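Long-range contacts in Pre-mRNA-splicing factor SAD1 (Saccharomyces cerevisiae, PDB 4MSX), which promotes assembly of newly made U4 snRNA into the U4/U6 snRNP and is required for pre-mRNA splicing, although its ubiquitin-protease domain is catalytically inactive: residues A[199-204]-A[440-445]; A[181-186]-A[451-456]; A[413-418]-A[475-480]; A[195-200]-A[264-269]. One frame throughout, in Å; residues are numbered along the deposited sequence. Where two conformers were deposited one is given.

In the fold
All four contacts lie in the ubiquitin-specific protease (USP) domain, their centres 8 to about 15 Å apart. Contacts 1 and 4 share helix 189-203, whose end packs on strand 438-446 in contact 1 and whose middle meets helix 266-280 in contact 4. Contacts 1, 2 and 3 all reach one mixed sheet, in which strand 438-446 runs between 451-456, used by contact 2, and 409-421, used by contact 3. Along the chain segment 181-186 of contact 2 comes first, just ahead of helix 189-203, followed by 264-269 and then the sheet strands. Chain pieces from both ends of the USP range are thus brought together round a single buried helix.

Contact 1 of 4, residues A[199-204]-A[440-445]; sequences LLLISH and WITQLY
The C-terminal end of helix 189-203 lies on strand 438-446 of the USP-domain sheet, a buried helix-on-sheet packing about 6 Å from the centre of the chain to that of the contact. Over these segments helix and strand run nearly parallel, 18° apart, with axes 9.6 Å from each other. Leu-444 has the largest share of the buried surface. Its CG stands beside the backbone N (chi1 -61°), and CD1 reaches over one face of the His-204 imidazole in a CH-pi contact, 3.7 Å from the ring centroid and 12° off the ring normal. The same methyl touches Leu-200 CB at 4.0 Å, the two leucine side chains crossing at about a right angle. Two residues earlier in the strand, Leu-200 CD1 rests against Thr-442 CB at 4.0 Å. Leu-201 joins more loosely, its CD2 lying 4.4 Å from Thr-442 CG2. Phe-183 meets the His-204 ring edge-to-face. Both imidazole nitrogens have partners: NE2 is hydrogen-bonded to Gly-182 O, and His-204 ND1 meets a water in the ring plane, 2.8 Å away, which donates to Tyr-445 O at 2.7 Å.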
loop_
_atom_site.group_PDB
_atom_site.type_symbol
_atom_site.label_atom_id
_atom_site.label_comp_id
_atom_site.label_asym_id
_atom_site.label_seq_id
_atom_site.Cartn_x
_atom_site.Cartn_y
_atom_site.Cartn_z
ATOM N N LEU A 199 -0.778 1.848 0.457
ATOM C CA LEU A 199 -0.834 0.469 -0.044
ATOM C C LEU A 199 -0.161 -0.516 0.916
ATOM O O LEU A 199 -0.627 -1.667 1.068
ATOM C CB LEU A 199 -0.162 0.367 -1.425
ATOM C CG LEU A 199 -0.977 1.110 -2.515
ATOM C CD1 LEU A 199 -0.130 1.157 -3.799
ATOM C CD2 LEU A 199 -2.350 0.425 -2.779
ATOM N N LEU A 200 0.955 -0.119 1.512
ATOM C CA LEU A 200 1.592 -0.971 2.514
ATOM C C LEU A 200 0.662 -1.182 3.747
ATOM O O LEU A 200 0.510 -2.315 4.257
ATOM C CB LEU A 200 2.926 -0.338 2.983
ATOM C CG LEU A 200 4.066 -0.464 1.944
ATOM C CD1 LEU A 200 5.249 0.453 2.321
ATOM C CD2 LEU A 200 4.541 -1.955 1.766
ATOM N N LEU A 201 0.025 -0.104 4.208
ATOM C CA LEU A 201 -0.848 -0.219 5.399
ATOM C C LEU A 201 -1.941 -1.212 5.128
ATOM O O LEU A 201 -2.185 -2.155 5.914
ATOM C CB LEU A 201 -1.552 1.107 5.761
ATOM C CG LEU A 201 -0.677 2.223 6.288
ATOM C CD1 LEU A 201 -1.517 3.375 6.906
ATOM C CD2 LEU A 201 0.282 1.688 7.288
ATOM N N ILE A 202 -2.627 -1.048 4.018
ATOM C CA ILE A 202 -3.753 -1.919 3.788
ATOM C C ILE A 202 -3.293 -3.355 3.455
ATOM O O ILE A 202 -3.954 -4.320 3.853
ATOM C CB ILE A 202 -4.708 -1.357 2.752
ATOM C CG1 ILE A 202 -6.053 -2.082 2.872
ATOM C CG2 ILE A 202 -4.106 -1.422 1.340
ATOM C CD1 ILE A 202 -7.094 -1.605 1.860
ATOM N N SER A 203 -2.148 -3.515 2.786
ATOM C CA SER A 203 -1.621 -4.845 2.476
ATOM C C SER A 203 -1.133 -5.600 3.712
ATOM O O SER A 203 -0.933 -6.820 3.656
ATOM C CB SER A 203 -0.469 -4.730 1.472
ATOM O OG SER A 203 -0.973 -4.312 0.226
ATOM N N HIS A 204 -0.918 -4.873 4.817
ATOM C CA HIS A 204 -0.435 -5.494 6.048
ATOM C C HIS A 204 -1.553 -5.721 7.081
ATOM O O HIS A 204 -1.264 -6.164 8.184
ATOM C CB HIS A 204 0.787 -4.727 6.641
ATOM C CG HIS A 204 2.043 -4.993 5.863
ATOM N ND1 HIS A 204 3.135 -5.661 6.389
ATOM C CD2 HIS A 204 2.317 -4.808 4.541
ATOM C CE1 HIS A 204 4.055 -5.810 5.449
ATOM N NE2 HIS A 204 3.590 -5.286 4.320
ATOM N N TRP A 440 7.014 11.014 2.856
ATOM C CA TRP A 440 6.309 10.064 3.759
ATOM C C TRP A 440 7.080 8.761 3.767
ATOM O O TRP A 440 7.459 8.240 2.704
ATOM C CB TRP A 440 4.863 9.839 3.237
ATOM C CG TRP A 440 4.079 11.128 3.153
ATOM C CD1 TRP A 440 3.768 11.879 2.028
ATOM C CD2 TRP A 440 3.517 11.814 4.274
ATOM N NE1 TRP A 440 3.042 12.993 2.416
ATOM C CE2 TRP A 440 2.903 12.984 3.792
ATOM C CE3 TRP A 440 3.499 11.538 5.654
ATOM C CZ2 TRP A 440 2.252 13.884 4.629
ATOM C CZ3 TRP A 440 2.843 12.414 6.497
ATOM C CH2 TRP A 440 2.229 13.593 5.985
ATOM N N ILE A 441 7.313 8.219 4.953
ATOM C CA ILE A 441 7.966 6.913 5.003
ATOM C C ILE A 441 7.169 6.013 5.934
ATOM O O ILE A 441 6.373 6.474 6.753
ATOM C CB ILE A 441 9.415 7.018 5.460
ATOM C CG1 ILE A 441 9.458 7.489 6.905
ATOM C CG2 ILE A 441 10.221 8.012 4.540
ATOM C CD1 ILE A 441 10.870 7.575 7.456
ATOM N N THR A 442 7.335 4.709 5.750
ATOM C CA THR A 442 6.399 3.762 6.393
ATOM C C THR A 442 7.212 2.772 7.180
ATOM O O THR A 442 8.152 2.188 6.650
ATOM C CB THR A 442 5.565 3.017 5.315
ATOM O OG1 THR A 442 4.964 4.001 4.470
ATOM C CG2 THR A 442 4.441 2.103 5.936
ATOM N N GLN A 443 6.849 2.576 8.454
ATOM C CA GLN A 443 7.509 1.575 9.277
ATOM C C GLN A 443 6.505 0.486 9.569
ATOM O O GLN A 443 5.359 0.789 9.947
ATOM C CB GLN A 443 7.931 2.212 10.621
ATOM C CG GLN A 443 8.919 3.340 10.364
ATOM C CD GLN A 443 9.218 4.194 11.597
ATOM O OE1 GLN A 443 8.401 4.294 12.535
ATOM N NE2 GLN A 443 10.386 4.861 11.574
ATOM N N LEU A 444 6.917 -0.769 9.412
ATOM C CA LEU A 444 5.967 -1.863 9.560
ATOM C C LEU A 444 6.524 -2.932 10.463
ATOM O O LEU A 444 7.698 -3.271 10.367
ATOM C CB LEU A 444 5.729 -2.567 8.184
ATOM C CG LEU A 444 5.135 -1.592 7.136
ATOM C CD1 LEU A 444 5.064 -2.283 5.741
ATOM C CD2 LEU A 444 3.733 -1.160 7.561
ATOM N N TYR A 445 5.637 -3.546 11.227
ATOM C CA TYR A 445 6.078 -4.513 12.253
ATOM C C TYR A 445 5.902 -5.914 11.742
ATOM O O TYR A 445 4.838 -6.252 11.232
ATOM C CB TYR A 445 5.254 -4.363 13.531
ATOM C CG TYR A 445 5.816 -5.253 14.674
ATOM C CD1 TYR A 445 7.082 -5.019 15.199
ATOM C CD2 TYR A 445 5.077 -6.302 15.188
ATOM C CE1 TYR A 445 7.604 -5.825 16.250
ATOM C CE2 TYR A 445 5.592 -7.112 16.254
ATOM C CZ TYR A 445 6.850 -6.842 16.755
ATOM O OH TYR A 445 7.367 -7.616 17.756
HETATM O O HOH W 1 3.063 -5.669 9.234
#

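Contact 2 of 4, residues A[181-186]-A[451-456]; sequences NGFIGF and KWIEID
The 181-186 segment passes along strand 451-456 with no hydrogen bond between them, its backbone coming nearest where the CA atoms of Gly-185 and Ile-455 are 5.7 Å apart. Ile-455 fills this approach with two branches. CG2, anti to the backbone N (chi1 -58° for CG1), presses on Gly-185 CA at 3.4 Å, tighter than ordinary carbon contact, and lies 3.6 Å from Ile-184 O. Gly-185, with no side chain, lets the methyl come this close. CD1 of Ile-455 extends along the loop to Phe-183 C at 3.9 Å. Two residues earlier in each segment, Ile-453 CG1 meets Phe-183 CD2 at 3.9 Å, the two side chains crossing at about a right angle. Phe-183 also packs on Leu-444, so it joins this loop to the neighbouring strand 438-446. With the CG2 and CD1 methyls of Ile-455 gone, as in an alanine here, a gap would probably open against Gly-185 CA and the Phe-183 backbone. Ile-184 O is buried against the Ile-455 methyls with no hydrogen-bond partner, so the contact holds by hydrocarbon packing and probably pays some desolvation cost.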
loop_
_atom_site.group_PDB
_atom_site.type_symbol
_atom_site.label_atom_id
_atom_site.label_comp_id
_atom_site.label_asym_id
_atom_site.label_seq_id
_atom_site.Cartn_x
_atom_site.Cartn_y
_atom_site.Cartn_z
ATOM N N ASN A 181 9.528 -10.720 2.303
ATOM C CA ASN A 181 8.408 -10.527 1.374
ATOM C C ASN A 181 7.268 -9.795 2.113
ATOM O O ASN A 181 7.090 -9.993 3.315
ATOM C CB ASN A 181 7.922 -11.811 0.682
ATOM C CG ASN A 181 7.156 -12.782 1.614
ATOM O OD1 ASN A 181 7.654 -13.170 2.672
ATOM N ND2 ASN A 181 5.942 -13.137 1.234
ATOM N N GLY A 182 6.578 -8.904 1.402
ATOM C CA GLY A 182 5.585 -8.002 2.006
ATOM C C GLY A 182 6.212 -6.713 2.512
ATOM O O GLY A 182 5.513 -5.704 2.633
ATOM N N PHE A 183 7.500 -6.727 2.816
ATOM C CA PHE A 183 8.155 -5.553 3.424
ATOM C C PHE A 183 9.111 -4.903 2.415
ATOM O O PHE A 183 10.326 -4.836 2.640
ATOM C CB PHE A 183 8.910 -5.971 4.711
ATOM C CG PHE A 183 7.990 -6.381 5.810
ATOM C CD1 PHE A 183 7.336 -7.628 5.765
ATOM C CD2 PHE A 183 7.748 -5.531 6.874
ATOM C CE1 PHE A 183 6.466 -8.026 6.753
ATOM C CE2 PHE A 183 6.904 -5.886 7.874
ATOM C CZ PHE A 183 6.233 -7.176 7.815
ATOM N N ILE A 184 8.575 -4.480 1.275
ATOM C CA ILE A 184 9.405 -3.976 0.194
ATOM C C ILE A 184 9.019 -2.528 -0.129
ATOM O O ILE A 184 7.941 -2.074 0.249
ATOM C CB ILE A 184 9.259 -4.820 -1.086
ATOM C CG1 ILE A 184 7.807 -4.822 -1.560
ATOM C CG2 ILE A 184 9.729 -6.264 -0.854
ATOM C CD1 ILE A 184 7.615 -5.550 -2.854
ATOM N N GLY A 185 9.920 -1.842 -0.825
ATOM C CA GLY A 185 9.726 -0.479 -1.228
ATOM C C GLY A 185 9.370 -0.347 -2.701
ATOM O O GLY A 185 9.082 -1.355 -3.439
ATOM N N PHE A 186 9.375 0.925 -3.121
ATOM C CA PHE A 186 8.743 1.323 -4.354
ATOM C C PHE A 186 9.609 2.414 -4.983
ATOM O O PHE A 186 10.184 3.264 -4.263
ATOM C CB PHE A 186 7.354 1.945 -4.115
ATOM C CG PHE A 186 6.325 0.995 -3.514
ATOM C CD1 PHE A 186 6.288 0.802 -2.137
ATOM C CD2 PHE A 186 5.402 0.348 -4.329
ATOM C CE1 PHE A 186 5.371 -0.056 -1.548
ATOM C CE2 PHE A 186 4.444 -0.535 -3.750
ATOM C CZ PHE A 186 4.433 -0.705 -2.352
ATOM N N LYS A 451 10.668 -7.614 14.296
ATOM C CA LYS A 451 11.462 -6.494 13.855
ATOM C C LYS A 451 10.557 -5.422 13.259
ATOM O O LYS A 451 9.487 -5.743 12.704
ATOM C CB LYS A 451 12.466 -6.929 12.786
ATOM C CG LYS A 451 13.339 -8.104 13.171
ATOM C CD LYS A 451 14.501 -7.679 14.062
ATOM C CE LYS A 451 15.541 -8.805 14.176
ATOM N NZ LYS A 451 16.095 -9.249 12.840
ATOM N N TRP A 452 10.995 -4.174 13.389
ATOM C CA TRP A 452 10.397 -3.060 12.659
ATOM C C TRP A 452 11.209 -2.823 11.410
ATOM O O TRP A 452 12.443 -2.673 11.459
ATOM C CB TRP A 452 10.382 -1.784 13.522
ATOM C CG TRP A 452 9.238 -1.782 14.486
ATOM C CD1 TRP A 452 9.251 -2.208 15.811
ATOM C CD2 TRP A 452 7.903 -1.376 14.208
ATOM N NE1 TRP A 452 7.994 -2.090 16.349
ATOM C CE2 TRP A 452 7.151 -1.554 15.399
ATOM C CE3 TRP A 452 7.266 -0.847 13.066
ATOM C CZ2 TRP A 452 5.790 -1.244 15.477
ATOM C CZ3 TRP A 452 5.916 -0.529 13.144
ATOM C CH2 TRP A 452 5.191 -0.720 14.348
ATOM N N ILE A 453 10.525 -2.715 10.278
ATOM C CA ILE A 453 11.230 -2.431 9.038
ATOM C C ILE A 453 10.721 -1.104 8.529
ATOM O O ILE A 453 9.503 -0.941 8.350
ATOM C CB ILE A 453 10.896 -3.492 7.968
ATOM C CG1 ILE A 453 11.229 -4.906 8.453
ATOM C CG2 ILE A 453 11.622 -3.175 6.673
ATOM C CD1 ILE A 453 12.679 -5.110 8.795
ATOM N N GLU A 454 11.641 -0.182 8.267
ATOM C CA GLU A 454 11.294 1.132 7.747
ATOM C C GLU A 454 11.505 1.162 6.236
ATOM O O GLU A 454 12.599 0.923 5.746
ATOM C CB GLU A 454 12.169 2.205 8.392
ATOM C CG GLU A 454 12.004 3.596 7.777
ATOM C CD GLU A 454 12.895 4.642 8.499
ATOM O OE1 GLU A 454 12.651 4.913 9.688
ATOM O OE2 GLU A 454 13.845 5.151 7.875
ATOM N N ILE A 455 10.464 1.505 5.507
ATOM C CA ILE A 455 10.542 1.511 4.042
ATOM C C ILE A 455 10.534 2.966 3.599
ATOM O O ILE A 455 9.549 3.669 3.781
ATOM C CB ILE A 455 9.390 0.715 3.472
ATOM C CG1 ILE A 455 9.489 -0.700 4.058
ATOM C CG2 ILE A 455 9.446 0.737 1.934
ATOM C CD1 ILE A 455 8.245 -1.521 4.046
ATOM N N ASP A 456 11.644 3.408 3.030
ATOM C CA ASP A 456 11.785 4.817 2.577
ATOM C C ASP A 456 12.188 4.750 1.092
ATOM O O ASP A 456 13.320 4.414 0.761
ATOM C CB ASP A 456 12.840 5.525 3.466
ATOM C CG ASP A 456 13.160 6.959 3.009
ATOM O OD1 ASP A 456 12.548 7.463 2.026
ATOM O OD2 ASP A 456 14.020 7.584 3.675
#

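Contact 3 of 4, residues A[413-418]-A[475-480]; sequences LKANVV and IQVWEK
Strands 409-421 and 472-480 pair antiparallel here, and a classic beta bulge at Lys-414 and Ala-415 interrupts the pairing; the indole corner is closely packed, the Lys-414/Glu-479 pair more open. At the bulge both residues face Val-477, whose O accepts from Lys-414 N at 2.9 Å and Ala-415 N at 3.3 Å. The regular pairing resumes beyond it, with Val-417 N giving Ile-475 O a nearly straight bond of 2.7 Å (N-H...O 176°).

The tight part lies round Trp-478. Leu-413, with CG anti to the backbone N (chi1 -178°), lays CD1 over the indole face, 3.7 Å from the centroid of the five-membered ring. Trp-478 NE1 donates to Gln-476 OE1 at 2.9 Å, the acceptor lying near the ring plane while the donor stands above the amide plane. The other end of that amide, Gln-476 NE2, reaches Asn-416 OD1 at 3.2 Å, and Thr-473 OG1 bonds to the same oxygen. A leucine in place of Trp-478 would probably leave Gln-476 OE1 without its N-H partner and uncover the Leu-413 methyl.

On the looser, partly exposed side Lys-414 folds back through three successive bends to set NZ 2.8 Å from Glu-479 OE1, a salt bridge entered from above the carboxylate plane.

The sheet face bearing Ala-415, Val-417 and Ile-475 is covered by Leu-201 of helix 189-203; strand 438-446 flanks 409-421, and strand 374-379 flanks 472-480.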
loop_
_atom_site.group_PDB
_atom_site.type_symbol
_atom_site.label_atom_id
_atom_site.label_comp_id
_atom_site.label_asym_id
_atom_site.label_seq_id
_atom_site.Cartn_x
_atom_site.Cartn_y
_atom_site.Cartn_z
ATOM N N LEU A 413 1.018 -1.778 18.460
ATOM C CA LEU A 413 1.319 -0.959 17.267
ATOM C C LEU A 413 1.842 -1.866 16.164
ATOM O O LEU A 413 2.739 -2.662 16.409
ATOM C CB LEU A 413 2.375 0.071 17.623
ATOM C CG LEU A 413 2.744 1.018 16.477
ATOM C CD1 LEU A 413 1.526 1.922 16.073
ATOM C CD2 LEU A 413 3.925 1.863 16.943
ATOM N N LYS A 414 1.318 -1.715 14.946
ATOM C CA LYS A 414 1.697 -2.563 13.814
ATOM C C LYS A 414 2.273 -1.755 12.644
ATOM O O LYS A 414 3.042 -2.278 11.852
ATOM C CB LYS A 414 0.471 -3.337 13.298
ATOM C CG LYS A 414 -0.092 -4.411 14.290
ATOM C CD LYS A 414 0.820 -5.660 14.392
ATOM C CE LYS A 414 0.985 -6.374 13.026
ATOM N NZ LYS A 414 -0.294 -6.877 12.427
ATOM N N ALA A 415 1.891 -0.477 12.533
ATOM C CA ALA A 415 2.392 0.346 11.425
ATOM C C ALA A 415 2.445 1.797 11.882
ATOM O O ALA A 415 1.569 2.247 12.656
ATOM C CB ALA A 415 1.439 0.220 10.212
ATOM N N ASN A 416 3.452 2.509 11.386
ATOM C CA ASN A 416 3.691 3.908 11.767
ATOM C C ASN A 416 4.104 4.680 10.496
ATOM O O ASN A 416 5.128 4.364 9.902
ATOM C CB ASN A 416 4.810 3.930 12.822
ATOM C CG ASN A 416 5.005 5.320 13.457
ATOM O OD1 ASN A 416 4.046 5.980 13.807
ATOM N ND2 ASN A 416 6.245 5.772 13.549
ATOM N N VAL A 417 3.278 5.627 10.042
ATOM C CA VAL A 417 3.656 6.433 8.863
ATOM C C VAL A 417 4.231 7.729 9.411
ATOM O O VAL A 417 3.569 8.424 10.183
ATOM C CB VAL A 417 2.446 6.716 8.008
ATOM C CG1 VAL A 417 2.817 7.598 6.738
ATOM C CG2 VAL A 417 1.860 5.348 7.495
ATOM N N VAL A 418 5.414 8.071 8.944
ATOM C CA VAL A 418 6.183 9.173 9.487
ATOM C C VAL A 418 6.334 10.269 8.453
ATOM O O VAL A 418 6.483 10.005 7.237
ATOM C CB VAL A 418 7.572 8.634 9.872
ATOM C CG1 VAL A 418 8.576 9.746 9.972
ATOM C CG2 VAL A 418 7.429 7.834 11.212
ATOM N N ILE A 475 0.304 8.833 10.886
ATOM C CA ILE A 475 -0.737 7.830 10.964
ATOM C C ILE A 475 -0.193 6.562 11.610
ATOM O O ILE A 475 0.936 6.163 11.340
ATOM C CB ILE A 475 -1.221 7.415 9.509
ATOM C CG1 ILE A 475 -2.260 8.399 9.004
ATOM C CG2 ILE A 475 -1.805 5.988 9.511
ATOM C CD1 ILE A 475 -2.470 8.239 7.493
ATOM N N GLN A 476 -1.001 5.916 12.428
ATOM C CA GLN A 476 -0.589 4.636 13.018
ATOM C C GLN A 476 -1.690 3.643 12.891
ATOM O O GLN A 476 -2.859 4.002 12.950
ATOM C CB GLN A 476 -0.305 4.753 14.567
ATOM C CG GLN A 476 0.953 5.586 14.813
ATOM C CD GLN A 476 1.229 5.767 16.297
ATOM O OE1 GLN A 476 0.304 5.658 17.142
ATOM N NE2 GLN A 476 2.500 5.991 16.625
ATOM N N VAL A 477 -1.297 2.369 12.831
ATOM C CA VAL A 477 -2.305 1.307 12.798
ATOM C C VAL A 477 -2.014 0.444 14.028
ATOM O O VAL A 477 -0.888 0.010 14.197
ATOM C CB VAL A 477 -2.201 0.399 11.552
ATOM C CG1 VAL A 477 -3.203 -0.781 11.638
ATOM C CG2 VAL A 477 -2.477 1.216 10.240
ATOM N N TRP A 478 -3.022 0.288 14.873
ATOM C CA TRP A 478 -2.916 -0.530 16.112
ATOM C C TRP A 478 -3.818 -1.735 15.959
ATOM O O TRP A 478 -4.936 -1.614 15.412
ATOM C CB TRP A 478 -3.380 0.298 17.318
ATOM C CG TRP A 478 -2.432 1.402 17.660
ATOM C CD1 TRP A 478 -2.322 2.614 17.011
ATOM C CD2 TRP A 478 -1.424 1.407 18.688
ATOM N NE1 TRP A 478 -1.324 3.360 17.590
ATOM C CE2 TRP A 478 -0.784 2.658 18.639
ATOM C CE3 TRP A 478 -1.047 0.488 19.703
ATOM C CZ2 TRP A 478 0.261 3.016 19.525
ATOM C CZ3 TRP A 478 -0.024 0.847 20.578
ATOM C CH2 TRP A 478 0.618 2.095 20.476
ATOM N N GLU A 479 -3.372 -2.901 16.459
ATOM C CA GLU A 479 -4.143 -4.109 16.274
ATOM C C GLU A 479 -4.568 -4.664 17.661
ATOM O O GLU A 479 -3.753 -4.730 18.593
ATOM C CB GLU A 479 -3.318 -5.202 15.575
ATOM C CG GLU A 479 -4.130 -6.481 15.389
ATOM C CD GLU A 479 -3.440 -7.538 14.497
ATOM O OE1 GLU A 479 -2.180 -7.510 14.361
ATOM O OE2 GLU A 479 -4.180 -8.393 13.939
ATOM N N LYS A 480 -5.833 -4.999 17.763
ATOM C CA LYS A 480 -6.432 -5.365 19.054
ATOM C C LYS A 480 -5.893 -6.744 19.447
ATOM O O LYS A 480 -5.717 -7.617 18.590
ATOM C CB LYS A 480 -7.966 -5.356 18.950
ATOM C CG LYS A 480 -8.725 -5.912 20.177
ATOM C CD LYS A 480 -10.078 -5.220 20.332
ATOM C CE LYS A 480 -11.113 -5.732 19.404
ATOM N NZ LYS A 480 -12.381 -4.948 19.537
#

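Contact 4 of 4, residues A[195-200]-A[264-269]; sequences AHSVLL and IDPRLF
Phe-269, Val-198 and Pro-266 have the most surface buried where the middle of helix 189-203 meets the first turn of helix 266-280. Phe-269 stretches towards the other helix because its CG is anti to the backbone N (chi1 -178°), and one side of the ring, CD2 and CE2, does the touching. Val-198 CB approaches CD2 of the Phe-269 ring obliquely at 3.5 Å, and both methyls of the valine also lie against this side of the ring. One turn earlier in helix 189-203, Ala-195 CB meets Phe-269 CE2 at 3.7 Å, so the ring spans successive turns of its partner.

Val-198 is shared between two neighbours. While its CB faces the phenyl ring, its CG2 lies 3.1 Å from Pro-266 O, a close approach of methyl to carbonyl. Pro-266 offers its ring to the preceding residue of helix 189-203: CG lies 3.4 Å from Ser-197 OG. That hydroxyl is hydrogen-bonded to Tyr-194 O in its own helix, so it meets the proline as a neighbour in contact rather than as a polar partner. The helix start that carries Pro-266 is fixed by Asp-265 at the N-cap, whose OD1 accepts from Leu-268 N at 2.9 Å and more weakly from Arg-267 N; its OD2 forms a salt bridge with Arg-384.

No hydrogen bond joins these two segments. Their association therefore rests mainly on van der Waals packing, while Ser-197 OG and the Asp-265 carboxylate have their hydrogen bonds and salt bridge with other partners.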
loop_
_atom_site.group_PDB
_atom_site.type_symbol
_atom_site.label_atom_id
_atom_site.label_comp_id
_atom_site.label_asym_id
_atom_site.label_seq_id
_atom_site.Cartn_x
_atom_site.Cartn_y
_atom_site.Cartn_z
ATOM N N ALA A 195 1.063 7.325 -1.580
ATOM C CA ALA A 195 0.345 6.147 -2.010
ATOM C C ALA A 195 1.092 4.890 -1.595
ATOM O O ALA A 195 0.461 3.887 -1.258
ATOM C CB ALA A 195 0.188 6.145 -3.603
ATOM N N HIS A 196 2.418 4.897 -1.660
ATOM C CA HIS A 196 3.157 3.701 -1.197
ATOM C C HIS A 196 2.778 3.398 0.266
ATOM O O HIS A 196 2.525 2.250 0.610
ATOM C CB HIS A 196 4.662 3.939 -1.278
ATOM C CG HIS A 196 5.112 4.298 -2.651
ATOM N ND1 HIS A 196 6.261 5.014 -2.895
ATOM C CD2 HIS A 196 4.552 4.024 -3.853
ATOM C CE1 HIS A 196 6.396 5.162 -4.212
ATOM N NE2 HIS A 196 5.379 4.562 -4.813
ATOM N N SER A 197 2.697 4.429 1.114
ATOM C CA SER A 197 2.450 4.154 2.521
ATOM C C SER A 197 1.063 3.567 2.697
ATOM O O SER A 197 0.898 2.631 3.472
ATOM C CB SER A 197 2.614 5.404 3.430
ATOM O OG SER A 197 1.654 6.377 3.139
ATOM N N VAL A 198 0.076 4.099 1.988
ATOM C CA VAL A 198 -1.279 3.589 2.143
ATOM C C VAL A 198 -1.392 2.119 1.612
ATOM O O VAL A 198 -2.041 1.242 2.239
ATOM C CB VAL A 198 -2.286 4.503 1.394
ATOM C CG1 VAL A 198 -3.681 3.875 1.317
ATOM C CG2 VAL A 198 -2.382 5.914 2.132
ATOM N N LEU A 199 -0.778 1.848 0.457
ATOM C CA LEU A 199 -0.834 0.469 -0.044
ATOM C C LEU A 199 -0.161 -0.516 0.916
ATOM O O LEU A 199 -0.627 -1.667 1.068
ATOM C CB LEU A 199 -0.162 0.367 -1.425
ATOM C CG LEU A 199 -0.977 1.110 -2.515
ATOM C CD1 LEU A 199 -0.130 1.157 -3.799
ATOM C CD2 LEU A 199 -2.350 0.425 -2.779
ATOM N N LEU A 200 0.955 -0.119 1.512
ATOM C CA LEU A 200 1.592 -0.971 2.514
ATOM C C LEU A 200 0.662 -1.182 3.747
ATOM O O LEU A 200 0.510 -2.315 4.257
ATOM C CB LEU A 200 2.926 -0.338 2.983
ATOM C CG LEU A 200 4.066 -0.464 1.944
ATOM C CD1 LEU A 200 5.249 0.453 2.321
ATOM C CD2 LEU A 200 4.541 -1.955 1.766
ATOM N N ILE A 264 -2.573 16.226 -1.317
ATOM C CA ILE A 264 -2.948 14.863 -0.893
ATOM C C ILE A 264 -1.878 14.378 0.058
ATOM O O ILE A 264 -0.747 14.900 0.023
ATOM C CB ILE A 264 -3.111 13.974 -2.143
ATOM C CG1 ILE A 264 -3.792 12.621 -1.729
ATOM C CG2 ILE A 264 -1.748 13.776 -2.862
ATOM C CD1 ILE A 264 -4.167 11.828 -3.026
ATOM N N ASP A 265 -2.237 13.458 0.973
ATOM C CA ASP A 265 -1.264 12.947 1.936
ATOM C C ASP A 265 -1.768 11.540 2.313
ATOM O O ASP A 265 -2.790 11.105 1.778
ATOM C CB ASP A 265 -1.166 13.895 3.173
ATOM C CG ASP A 265 -2.497 14.046 3.935
ATOM O OD1 ASP A 265 -3.202 13.062 4.093
ATOM O OD2 ASP A 265 -2.847 15.161 4.401
ATOM N N PRO A 266 -1.043 10.826 3.178
ATOM C CA PRO A 266 -1.494 9.426 3.423
ATOM C C PRO A 266 -2.895 9.308 3.994
ATOM O O PRO A 266 -3.596 8.341 3.698
ATOM C CB PRO A 266 -0.451 8.869 4.403
ATOM C CG PRO A 266 0.854 9.600 3.965
ATOM C CD PRO A 266 0.344 11.058 3.638
ATOM N N ARG A 267 -3.330 10.278 4.800
ATOM C CA ARG A 267 -4.631 10.186 5.393
ATOM C C ARG A 267 -5.745 10.394 4.339
ATOM O O ARG A 267 -6.711 9.620 4.261
ATOM C CB ARG A 267 -4.790 11.251 6.482
ATOM C CG ARG A 267 -6.212 11.243 7.028
ATOM C CD ARG A 267 -6.414 12.323 8.143
ATOM N NE ARG A 267 -7.833 12.547 8.268
ATOM C CZ ARG A 267 -8.520 13.403 7.512
ATOM N NH1 ARG A 267 -7.887 14.216 6.670
ATOM N NH2 ARG A 267 -9.833 13.476 7.678
ATOM N N LEU A 268 -5.621 11.470 3.549
ATOM C CA LEU A 268 -6.632 11.758 2.539
ATOM C C LEU A 268 -6.700 10.591 1.528
ATOM O O LEU A 268 -7.757 10.212 1.072
ATOM C CB LEU A 268 -6.247 13.036 1.764
ATOM C CG LEU A 268 -6.411 14.291 2.656
ATOM C CD1 LEU A 268 -5.839 15.575 1.944
ATOM C CD2 LEU A 268 -7.893 14.459 3.000
ATOM N N PHE A 269 -5.550 10.053 1.179
ATOM C CA PHE A 269 -5.545 8.973 0.191
ATOM C C PHE A 269 -6.085 7.669 0.799
ATOM O O PHE A 269 -6.828 6.952 0.144
ATOM C CB PHE A 269 -4.158 8.767 -0.390
ATOM C CG PHE A 269 -4.108 7.685 -1.469
ATOM C CD1 PHE A 269 -4.896 7.797 -2.625
ATOM C CD2 PHE A 269 -3.308 6.547 -1.306
ATOM C CE1 PHE A 269 -4.872 6.798 -3.616
ATOM C CE2 PHE A 269 -3.266 5.530 -2.315
ATOM C CZ PHE A 269 -4.036 5.678 -3.459
#